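Local coordinates for giardin subunit alpha-1 (Giardia intestinalis, PDB 4EVF), which binds calcium and, in a calcium-dependent way, phospholipids such as phosphatidylserine, as an annexin of the parasite cytoskeleton involved in attachment to the intestinal mucosa, at residues A[179-183]-A[184-188]; A[100-104]-A[105-109]; A[80-83]-A[84-88]; A[285-288]-A[289-293]. One frame throughout, in Å; residues are numbered along the deposited sequence.

Contact 1. Residues A[179-183]-A[184-188]; sequences GTVPS and AEYRP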
loop_
_atom_site.group_PDB
_atom_site.type_symbol
_atom_site.label_atom_id
_atom_site.label_comp_id
_atom_site.label_asym_id
_atom_site.label_seq_id
_atom_site.Cartn_x
_atom_site.Cartn_y
_atom_site.Cartn_z
ATOM N N GLY A 179 -8.496 11.696 9.670
ATOM C CA GLY A 179 -7.097 11.714 10.062
ATOM C C GLY A 179 -6.761 11.192 11.455
ATOM O O GLY A 179 -5.592 10.888 11.729
ATOM N N THR A 180 -7.760 11.071 12.337
ATOM C CA THR A 180 -7.486 10.681 13.730
ATOM C C THR A 180 -8.350 9.550 14.304
ATOM O O THR A 180 -8.091 9.063 15.414
ATOM C CB THR A 180 -7.588 11.897 14.706
ATOM O OG1 THR A 180 -8.931 12.391 14.734
ATOM C CG2 THR A 180 -6.639 13.028 14.300
ATOM N N VAL A 181 -9.390 9.146 13.588
ATOM C CA VAL A 181 -10.244 8.080 14.094
ATOM C C VAL A 181 -9.488 6.754 14.060
ATOM O O VAL A 181 -8.811 6.448 13.082
ATOM C CB VAL A 181 -11.574 7.956 13.309
ATOM C CG1 VAL A 181 -11.326 7.403 11.916
ATOM C CG2 VAL A 181 -12.545 7.063 14.059
ATOM N N PRO A 182 -9.583 5.970 15.144
ATOM C CA PRO A 182 -8.943 4.653 15.138
ATOM C C PRO A 182 -9.709 3.721 14.217
ATOM O O PRO A 182 -10.924 3.837 14.125
ATOM C CB PRO A 182 -9.056 4.195 16.603
ATOM C CG PRO A 182 -9.239 5.475 17.397
ATOM C CD PRO A 182 -10.069 6.348 16.485
ATOM N N SER A 183 -9.007 2.829 13.524
ATOM C CA SER A 183 -9.660 1.906 12.609
ATOM C C SER A 183 -10.714 1.065 13.313
ATOM O O SER A 183 -11.802 0.833 12.778
ATOM C CB SER A 183 -8.635 0.979 11.953
ATOM O OG SER A 183 -7.723 1.717 11.166
ATOM N N ALA A 184 -10.386 0.598 14.517
ATOM C CA ALA A 184 -11.294 -0.282 15.237
ATOM C C ALA A 184 -12.649 0.383 15.454
ATOM O O ALA A 184 -13.663 -0.294 15.500
ATOM C CB ALA A 184 -10.682 -0.716 16.564
ATOM N N GLU A 185 -12.652 1.710 15.582
ATOM C CA GLU A 185 -13.882 2.470 15.803
ATOM C C GLU A 185 -14.548 2.805 14.486
ATOM O O GLU A 185 -15.775 2.896 14.391
ATOM C CB GLU A 185 -13.575 3.764 16.564
ATOM C CG GLU A 185 -12.816 3.538 17.866
ATOM C CD GLU A 185 -12.848 4.736 18.796
ATOM O OE1 GLU A 185 -13.127 5.867 18.323
ATOM O OE2 GLU A 185 -12.601 4.544 20.011
ATOM N N TYR A 186 -13.738 2.991 13.455
ATOM C CA TYR A 186 -14.286 3.411 12.166
ATOM C C TYR A 186 -15.328 2.436 11.630
ATOM O O TYR A 186 -16.409 2.845 11.202
ATOM C CB TYR A 186 -13.172 3.607 11.144
ATOM C CG TYR A 186 -13.673 4.134 9.813
ATOM C CD1 TYR A 186 -13.942 5.488 9.644
ATOM C CD2 TYR A 186 -13.873 3.280 8.730
ATOM C CE1 TYR A 186 -14.390 5.983 8.423
ATOM C CE2 TYR A 186 -14.322 3.772 7.500
ATOM C CZ TYR A 186 -14.579 5.124 7.358
ATOM O OH TYR A 186 -15.029 5.638 6.150
ATOM N N ARG A 187 -15.007 1.146 11.679
ATOM C CA ARG A 187 -15.871 0.104 11.121
ATOM C C ARG A 187 -17.304 0.148 11.668
ATOM O O ARG A 187 -18.271 0.146 10.892
ATOM C CB ARG A 187 -15.223 -1.274 11.322
ATOM C CG ARG A 187 -13.698 -1.225 11.135
ATOM C CD ARG A 187 -13.008 -2.588 11.159
ATOM N NE ARG A 187 -11.675 -2.496 10.552
ATOM C CZ ARG A 187 -10.524 -2.496 11.223
ATOM N NH1 ARG A 187 -10.510 -2.612 12.552
ATOM N NH2 ARG A 187 -9.374 -2.396 10.559
ATOM N N PRO A 188 -17.458 0.188 13.008
ATOM C CA PRO A 188 -18.816 0.320 13.562
ATOM C C PRO A 188 -19.491 1.639 13.160
ATOM O O PRO A 188 -20.700 1.671 12.942
ATOM C CB PRO A 188 -18.591 0.277 15.083
ATOM C CG PRO A 188 -17.089 0.458 15.281
ATOM C CD PRO A 188 -16.443 -0.069 14.045
#

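Contact 2. Residues A[100-104]-A[105-109]; sequences ILCTP and EDWHE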
loop_
_atom_site.group_PDB
_atom_site.type_symbol
_atom_site.label_atom_id
_atom_site.label_comp_id
_atom_site.label_asym_id
_atom_site.label_seq_id
_atom_site.Cartn_x
_atom_site.Cartn_y
_atom_site.Cartn_z
ATOM N N ILE A 100 -0.909 6.070 2.402
ATOM C CA ILE A 100 -2.179 5.600 2.946
ATOM C C ILE A 100 -2.225 4.089 3.201
ATOM O O ILE A 100 -2.740 3.646 4.223
ATOM C CB ILE A 100 -3.376 6.023 2.078
ATOM C CG1 ILE A 100 -3.337 7.533 1.839
ATOM C CG2 ILE A 100 -4.685 5.605 2.760
ATOM C CD1 ILE A 100 -4.485 8.059 0.982
ATOM N N LEU A 101 -1.693 3.312 2.264
ATOM C CA LEU A 101 -1.600 1.868 2.411
ATOM C C LEU A 101 -0.306 1.561 3.177
ATOM O O LEU A 101 0.694 1.123 2.604
ATOM C CB LEU A 101 -1.617 1.209 1.029
ATOM C CG LEU A 101 -1.825 -0.294 0.788
ATOM C CD1 LEU A 101 -0.514 -1.015 0.980
ATOM C CD2 LEU A 101 -2.944 -0.918 1.639
ATOM N N CYS A 102 -0.337 1.811 4.481
ATOM C CA CYS A 102 0.854 1.668 5.306
ATOM C C CYS A 102 0.438 1.547 6.769
ATOM O O CYS A 102 -0.444 2.260 7.232
ATOM C CB CYS A 102 1.760 2.875 5.110
ATOM S SG CYS A 102 3.381 2.783 5.882
ATOM N N THR A 103 1.062 0.629 7.489
ATOM C CA THR A 103 0.816 0.512 8.926
ATOM C C THR A 103 1.633 1.591 9.647
ATOM O O THR A 103 2.658 2.036 9.138
ATOM C CB THR A 103 1.256 -0.867 9.426
ATOM O OG1 THR A 103 2.673 -0.972 9.294
ATOM C CG2 THR A 103 0.621 -1.972 8.594
ATOM N N PRO A 104 1.188 2.021 10.837
ATOM C CA PRO A 104 1.963 3.037 11.557
ATOM C C PRO A 104 3.394 2.587 11.853
ATOM O O PRO A 104 4.312 3.409 11.792
ATOM C CB PRO A 104 1.167 3.254 12.859
ATOM C CG PRO A 104 0.177 2.156 12.923
ATOM C CD PRO A 104 -0.067 1.682 11.523
ATOM N N GLU A 105 3.581 1.301 12.150
ATOM C CA GLU A 105 4.907 0.756 12.416
ATOM C C GLU A 105 5.823 0.945 11.209
ATOM O O GLU A 105 6.936 1.464 11.317
ATOM C CB GLU A 105 4.811 -0.735 12.765
ATOM C CG GLU A 105 4.029 -1.035 14.049
ATOM C CD GLU A 105 2.525 -0.748 13.947
ATOM O OE1 GLU A 105 1.987 -0.698 12.824
ATOM O OE2 GLU A 105 1.877 -0.570 15.007
ATOM N N ASP A 106 5.340 0.521 10.049
ATOM C CA ASP A 106 6.112 0.655 8.821
ATOM C C ASP A 106 6.364 2.129 8.467
ATOM O O ASP A 106 7.403 2.480 7.905
ATOM C CB ASP A 106 5.399 -0.070 7.667
ATOM C CG ASP A 106 5.728 -1.559 7.611
ATOM O OD1 ASP A 106 6.677 -2.002 8.300
ATOM O OD2 ASP A 106 5.041 -2.289 6.861
ATOM N N TRP A 107 5.411 2.999 8.775
ATOM C CA TRP A 107 5.600 4.409 8.460
ATOM C C TRP A 107 6.752 4.949 9.276
ATOM O O TRP A 107 7.635 5.634 8.765
ATOM C CB TRP A 107 4.350 5.228 8.766
ATOM C CG TRP A 107 4.550 6.670 8.430
ATOM C CD1 TRP A 107 4.669 7.713 9.299
ATOM C CD2 TRP A 107 4.700 7.221 7.117
ATOM N NE1 TRP A 107 4.863 8.889 8.603
ATOM C CE2 TRP A 107 4.883 8.609 7.263
ATOM C CE3 TRP A 107 4.689 6.673 5.830
ATOM C CZ2 TRP A 107 5.051 9.458 6.171
ATOM C CZ3 TRP A 107 4.856 7.525 4.744
ATOM C CH2 TRP A 107 5.031 8.897 4.923
ATOM N N HIS A 108 6.727 4.630 10.564
ATOM C CA HIS A 108 7.739 5.108 11.486
ATOM C C HIS A 108 9.147 4.722 11.037
ATOM O O HIS A 108 10.064 5.551 11.084
ATOM C CB HIS A 108 7.444 4.578 12.888
ATOM C CG HIS A 108 8.352 5.118 13.947
ATOM N ND1 HIS A 108 9.429 4.409 14.438
ATOM C CD2 HIS A 108 8.332 6.291 14.623
ATOM C CE1 HIS A 108 10.035 5.124 15.369
ATOM N NE2 HIS A 108 9.390 6.269 15.500
ATOM N N GLU A 109 9.323 3.474 10.601
ATOM C CA GLU A 109 10.647 2.999 10.171
ATOM C C GLU A 109 11.030 3.617 8.829
ATOM O O GLU A 109 12.206 3.858 8.552
ATOM C CB GLU A 109 10.692 1.474 10.081
ATOM C CG GLU A 109 10.629 0.768 11.434
ATOM C CD GLU A 109 11.928 0.897 12.214
ATOM O OE1 GLU A 109 12.792 0.001 12.070
ATOM O OE2 GLU A 109 12.089 1.891 12.964
HETATM O O HOH W 1 2.692 -1.153 5.964
HETATM O O HOH W 2 3.495 -3.064 10.766
#

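Contact 3. Residues A[80-83]-A[84-88]; sequences QHIR and DALSG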
loop_
_atom_site.group_PDB
_atom_site.type_symbol
_atom_site.label_atom_id
_atom_site.label_comp_id
_atom_site.label_asym_id
_atom_site.label_seq_id
_atom_site.Cartn_x
_atom_site.Cartn_y
_atom_site.Cartn_z
ATOM N N GLN A 80 12.185 5.247 -0.784
ATOM C CA GLN A 80 12.640 5.579 -2.139
ATOM C C GLN A 80 11.449 5.840 -3.076
ATOM O O GLN A 80 11.494 6.742 -3.925
ATOM C CB GLN A 80 13.541 4.471 -2.704
ATOM C CG GLN A 80 14.028 4.725 -4.131
ATOM C CD GLN A 80 14.996 5.883 -4.223
ATOM O OE1 GLN A 80 14.767 6.853 -4.957
ATOM N NE2 GLN A 80 16.093 5.789 -3.486
ATOM N N HIS A 81 10.388 5.051 -2.918
ATOM C CA HIS A 81 9.137 5.291 -3.649
ATOM C C HIS A 81 8.609 6.697 -3.374
ATOM O O HIS A 81 8.167 7.403 -4.285
ATOM C CB HIS A 81 8.072 4.277 -3.249
ATOM C CG HIS A 81 8.263 2.918 -3.843
ATOM N ND1 HIS A 81 8.794 2.714 -5.100
ATOM C CD2 HIS A 81 7.973 1.689 -3.353
ATOM C CE1 HIS A 81 8.830 1.417 -5.354
ATOM N NE2 HIS A 81 8.340 0.774 -4.307
ATOM N N ILE A 82 8.649 7.098 -2.107
ATOM C CA ILE A 82 8.195 8.429 -1.702
ATOM C C ILE A 82 9.080 9.550 -2.274
ATOM O O ILE A 82 8.583 10.591 -2.710
ATOM C CB ILE A 82 8.114 8.534 -0.165
ATOM C CG1 ILE A 82 7.015 7.608 0.367
ATOM C CG2 ILE A 82 7.901 9.976 0.268
ATOM C CD1 ILE A 82 6.888 7.608 1.885
ATOM N N ARG A 83 10.388 9.332 -2.259
ATOM C CA ARG A 83 11.320 10.216 -2.939
ATOM C C ARG A 83 10.949 10.345 -4.419
ATOM O O ARG A 83 10.836 11.451 -4.962
ATOM C CB ARG A 83 12.740 9.651 -2.830
ATOM C CG ARG A 83 13.723 10.575 -2.129
ATOM C CD ARG A 83 13.904 11.886 -2.859
ATOM N NE ARG A 83 14.447 12.903 -1.968
ATOM C CZ ARG A 83 15.627 13.491 -2.132
ATOM N NH1 ARG A 83 16.396 13.177 -3.170
ATOM N NH2 ARG A 83 16.034 14.405 -1.263
ATOM N N ASP A 84 10.792 9.203 -5.073
ATOM C CA ASP A 84 10.435 9.170 -6.490
ATOM C C ASP A 84 9.147 9.956 -6.765
ATOM O O ASP A 84 9.064 10.731 -7.730
ATOM C CB ASP A 84 10.255 7.729 -6.953
ATOM C CG ASP A 84 11.562 6.959 -7.016
ATOM O OD1 ASP A 84 11.515 5.790 -7.451
ATOM O OD2 ASP A 84 12.624 7.515 -6.646
ATOM N N ALA A 85 8.145 9.753 -5.912
ATOM C CA ALA A 85 6.862 10.430 -6.082
ATOM C C ALA A 85 7.014 11.942 -5.972
ATOM O O ALA A 85 6.169 12.680 -6.456
ATOM C CB ALA A 85 5.830 9.919 -5.064
ATOM N N LEU A 86 8.092 12.396 -5.335
ATOM C CA LEU A 86 8.320 13.818 -5.114
ATOM C C LEU A 86 9.346 14.404 -6.076
ATOM O O LEU A 86 9.472 15.623 -6.174
ATOM C CB LEU A 86 8.785 14.084 -3.669
ATOM C CG LEU A 86 7.753 13.855 -2.559
ATOM C CD1 LEU A 86 8.393 13.892 -1.157
ATOM C CD2 LEU A 86 6.599 14.837 -2.665
ATOM N N SER A 87 10.081 13.539 -6.770
ATOM C CA SER A 87 11.200 13.974 -7.609
ATOM C C SER A 87 10.757 14.855 -8.787
ATOM O O SER A 87 11.468 15.779 -9.174
ATOM C CB SER A 87 12.024 12.767 -8.099
ATOM O OG SER A 87 11.238 11.869 -8.870
ATOM N N GLY A 88 9.585 14.569 -9.350
ATOM C CA GLY A 88 9.033 15.367 -10.434
ATOM C C GLY A 88 7.686 15.951 -10.060
ATOM O O GLY A 88 7.464 16.340 -8.915
HETATM O O HOH W 3 8.612 4.317 -7.175
#

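Contact 4. Residues A[285-288]-A[289-293]; sequences APIL and RTLWR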
loop_
_atom_site.group_PDB
_atom_site.type_symbol
_atom_site.label_atom_id
_atom_site.label_comp_id
_atom_site.label_asym_id
_atom_site.label_seq_id
_atom_site.Cartn_x
_atom_site.Cartn_y
_atom_site.Cartn_z
ATOM N N ALA A 285 2.142 -10.896 -15.345
ATOM C CA ALA A 285 0.935 -11.483 -14.767
ATOM C C ALA A 285 1.167 -12.726 -13.888
ATOM O O ALA A 285 0.640 -12.806 -12.777
ATOM C CB ALA A 285 -0.103 -11.765 -15.846
ATOM N N PRO A 286 1.928 -13.711 -14.389
ATOM C CA PRO A 286 2.135 -14.892 -13.544
ATOM C C PRO A 286 2.867 -14.532 -12.251
ATOM O O PRO A 286 2.625 -15.134 -11.208
ATOM C CB PRO A 286 2.995 -15.820 -14.420
ATOM C CG PRO A 286 3.523 -14.965 -15.520
ATOM C CD PRO A 286 2.507 -13.881 -15.734
ATOM N N ILE A 287 3.756 -13.555 -12.333
ATOM C CA ILE A 287 4.465 -13.097 -11.152
ATOM C C ILE A 287 3.469 -12.553 -10.132
ATOM O O ILE A 287 3.488 -12.962 -8.973
ATOM C CB ILE A 287 5.524 -12.041 -11.496
ATOM C CG1 ILE A 287 6.665 -12.682 -12.293
ATOM C CG2 ILE A 287 6.042 -11.369 -10.224
ATOM C CD1 ILE A 287 7.643 -11.687 -12.881
ATOM N N LEU A 288 2.585 -11.650 -10.566
ATOM C CA LEU A 288 1.612 -11.064 -9.646
ATOM C C LEU A 288 0.653 -12.105 -9.062
ATOM O O LEU A 288 0.427 -12.133 -7.846
ATOM C CB LEU A 288 0.839 -9.906 -10.303
ATOM C CG LEU A 288 1.597 -8.637 -10.704
ATOM C CD1 LEU A 288 0.635 -7.614 -11.356
ATOM C CD2 LEU A 288 2.345 -8.010 -9.512
ATOM N N ARG A 289 0.114 -12.969 -9.910
ATOM C CA ARG A 289 -0.788 -14.003 -9.451
ATOM C C ARG A 289 -0.109 -14.940 -8.428
ATOM O O ARG A 289 -0.723 -15.383 -7.529
ATOM C CB ARG A 289 -1.425 -14.812 -10.583
ATOM C CG ARG A 289 -2.484 -14.100 -11.405
ATOM C CD ARG A 289 -3.000 -14.964 -12.537
ATOM N NE ARG A 289 -4.079 -15.777 -12.057
ATOM C CZ ARG A 289 -4.864 -16.534 -12.796
ATOM N NH1 ARG A 289 -4.727 -16.581 -14.084
ATOM N NH2 ARG A 289 -5.813 -17.217 -12.232
ATOM N N THR A 290 1.154 -15.222 -8.593
ATOM C CA THR A 290 1.892 -16.023 -7.617
ATOM C C THR A 290 1.946 -15.296 -6.266
ATOM O O THR A 290 1.572 -15.850 -5.223
ATOM C CB THR A 290 3.323 -16.320 -8.097
ATOM O OG1 THR A 290 3.281 -16.973 -9.371
ATOM C CG2 THR A 290 4.046 -17.215 -7.098
ATOM N N LEU A 291 2.399 -14.049 -6.296
ATOM C CA LEU A 291 2.579 -13.265 -5.074
ATOM C C LEU A 291 1.277 -13.014 -4.323
ATOM O O LEU A 291 1.279 -12.979 -3.092
ATOM C CB LEU A 291 3.308 -11.949 -5.359
ATOM C CG LEU A 291 4.737 -12.078 -5.902
ATOM C CD1 LEU A 291 5.221 -10.778 -6.540
ATOM C CD2 LEU A 291 5.698 -12.533 -4.791
ATOM N N TRP A 292 0.171 -12.854 -5.055
ATOM C CA TRP A 292 -1.120 -12.552 -4.441
ATOM C C TRP A 292 -1.929 -13.811 -4.145
ATOM O O TRP A 292 -3.016 -13.743 -3.583
ATOM C CB TRP A 292 -1.918 -11.548 -5.281
ATOM C CG TRP A 292 -1.361 -10.174 -5.176
ATOM C CD1 TRP A 292 -0.556 -9.538 -6.080
ATOM C CD2 TRP A 292 -1.524 -9.273 -4.075
ATOM N NE1 TRP A 292 -0.223 -8.289 -5.612
ATOM C CE2 TRP A 292 -0.814 -8.097 -4.390
ATOM C CE3 TRP A 292 -2.225 -9.337 -2.862
ATOM C CZ2 TRP A 292 -0.769 -7.000 -3.534
ATOM C CZ3 TRP A 292 -2.182 -8.241 -2.011
ATOM C CH2 TRP A 292 -1.455 -7.090 -2.351
ATOM N N ARG A 293 -1.357 -14.957 -4.496
ATOM C CA ARG A 293 -1.946 -16.265 -4.225
ATOM C C ARG A 293 -3.295 -16.450 -4.908
ATOM O O ARG A 293 -4.262 -16.904 -4.298
ATOM C CB ARG A 293 -2.048 -16.534 -2.718
ATOM C CG ARG A 293 -0.702 -16.773 -2.071
ATOM C CD ARG A 293 -0.841 -17.215 -0.614
ATOM N NE ARG A 293 0.446 -17.153 0.065
ATOM C CZ ARG A 293 0.602 -17.261 1.382
ATOM N NH1 ARG A 293 -0.453 -17.435 2.169
ATOM N NH2 ARG A 293 1.815 -17.186 1.917
#

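Contact 1. Residues A[179-183]-A[184-188]
The carbonyl oxygen of Pro182 accepts from two amides in the first turn of the helix that follows. Tyr186 N donates to Pro182 O at 3.0 Å with a bent N-H...O angle of 142°, and Glu185 N adds a weak bond to the same oxygen at 3.1 Å. The next pair along, Arg187 N to Ser183 O, is long and weak. Pro182 thus stands at the N-cap of helix 183-196, in the short link from helix 171-180 within the third predicted annexin repeat; just before it, Val181 O accepts from Arg148 NH1. Proline suits this place because it has no amide hydrogen to satisfy and its ring offers an apolar surface that the extended Glu185 chain crosses, OE1 coming 3.6 Å from Pro182 CD. The carboxylate itself is held elsewhere, by Ser150 OG and Arg151 N. Arg187 lays a face of its guanidinium over Ser183 O while NE donates to Leu225 O. Val181 CG1 sits 4.0 Å from Tyr186 CD1; the tyrosine, with CG anti to the backbone N (chi1 -176°), carries its hydroxyl to a hydrogen bond with His221 ND1, and Leu224 of helix 211-225 packs against Val181 and Tyr186.

Contact 2. Residues A[100-104]-A[105-109]
Thr103 OG1 accepts a hydrogen bond from Asp106 N at 3.1 Å and 161°, and Thr103 O accepts one from Trp107 N at 2.9 Å, so a single residue serves two amides of the first turn. The hydroxyl reaches Asp106 N because OG1 stands between the backbone N and the carbonyl carbon of Thr103 (chi1 66°), turned over the start of the helix. His108 N continues the pattern with a bond of 3.0 Å to Pro104 O. Two waters extend this polar edge: one accepts from Thr103 N and donates to Asp106 OD2, while the other lies 2.7 Å from Thr103 OG1 and gives only a weak bond to Glu105 OE1. The other carboxylate oxygen of Asp106 is taken by a salt bridge with Arg74 and a hydrogen bond from His75, which ties this helix start to helix 74-87.

This is a threonine N-cap, opening helix 104-118 in the second predicted annexin repeat. Proline fits the first helical position, where its missing amide hydrogen costs nothing. Glu105, bent at chi2 (69°), folds back alongside the Pro104 ring and brings OE1 to 3.4 Å from Pro104 CG. On the buried side Cys102 SG meets Trp107 at the edge of the indole near its plane, 5.5 Å from the centroid of the six-membered ring, and touches Trp107 CB at 3.9 Å. Cysteine suits this buried spot, its short side chain setting a polarisable sulfur against the indole edge, and the indole beyond it packs on Met144 and meets the ring of His146.

Contact 3. Residues A[80-83]-A[84-88]
Ile82 lies side by side with Leu86, one turn farther on, its CG2 branch 4.2 Å from Leu86 CD1 with both side chains pointing the same way. They form an apolar stripe along the last turns of helix 74-87 in the second predicted annexin repeat, an i to i+4 pairing that faces the interior: Ile82 also packs on Thr98 of helix 92-100 and Leu122 of helix 122-130. Branched aliphatic residues suit such a stripe, because their methyls pack against the side chains of the helices alongside. The small methyl of Ala85 serves the same end where helix 92-100 comes close, resting on Ala94 and Phe95.

Polar groups meet at His81 and Asp84. A water lies 2.6 Å from His81 ND1 and donates a long bond of 3.3 Å to Asp84 OD1, joining the two side chains without direct contact. The side chain of Gln80, bent at chi2, crosses that of Asp84, amide and carboxylate planes 52° apart. Arg83 leads away, its NE bonded to Tyr114 OH of helix 104-118.

Along the backbone, Asp84 N donates to Gln80 O at 167° and Ala85 N to His81 O, as a regular helix requires. The pattern then tightens: Leu86 N makes only a weak bond to Ile82 O and a firmer one, 2.9 Å, to Arg83 O, the donor standing above that carbonyl plane. Serine suits the end that follows, since its short hydroxyl can reach back to the last turn: Asp84 O accepts both Ser87 N, at 3.1 Å, and Ser87 OG, at 2.7 Å.

Contact 4. Residues A[285-288]-A[289-293]
Four successive amides of 289-292 donate to the carbonyls four residues earlier in 285-288, making an unbroken run of helical bonds. Arg289 N meets Ala285 O almost straight, at 2.9 Å with an N-H...O angle of 176°. Trp292 N closes the run on Leu288 O at 2.9 Å. Arg293 then turns to positive phi (61°); with two bonds back into the last turn, one of them Arg293 N to Thr290 O, this is a Schellman motif at the C-terminal end of the helix, in the fourth predicted annexin repeat.

Thr290 adds a side-chain bond to this pattern. Its hydroxyl, placed beside the backbone N by a chi1 of -57°, gives its proton to Pro286 O at 2.7 Å, while Thr290 N reaches the same oxygen from the opposite face of the carbonyl plane. A threonine can thus bury its hydroxyl against the helix and turn the rest of its side chain to Val21 and Phe25 of helix 20-28. Ile287 and Leu291 lie side by side, CG2 to CD1 at 3.8 Å, branched apolar chains suited to a face packed on helix 62-70. Trp292 sets the edge of its indole at Leu288 O, CD1 3.3 Å away and near the ring plane; an indole suits the spot, apolar against Met248 yet able to donate NE1 to Thr252 OG1. Arg289, bent at chi3, turns its NE to Val294 O beyond the helix.

None of these local contacts closes a long loop, and the four follow in series without nesting or crossing. Contact 3 comes first, at the C-terminal end of helix 74-87. Contact 2 follows at the link from helix 92-100 to the start of helix 104-118, and these two touch where Trp107 CZ3 packs 3.5 Å from Ile82 CD1, tying two helices of the second predicted repeat. Contact 1 lies farther on, at the link between helices 171-180 and 183-196 of the third predicted repeat, its centre about 16 Å from that of contact 2. Contact 4 ends the series, across the chain's centre from contact 1, and joins the last helix to helices 20-28 and 62-70.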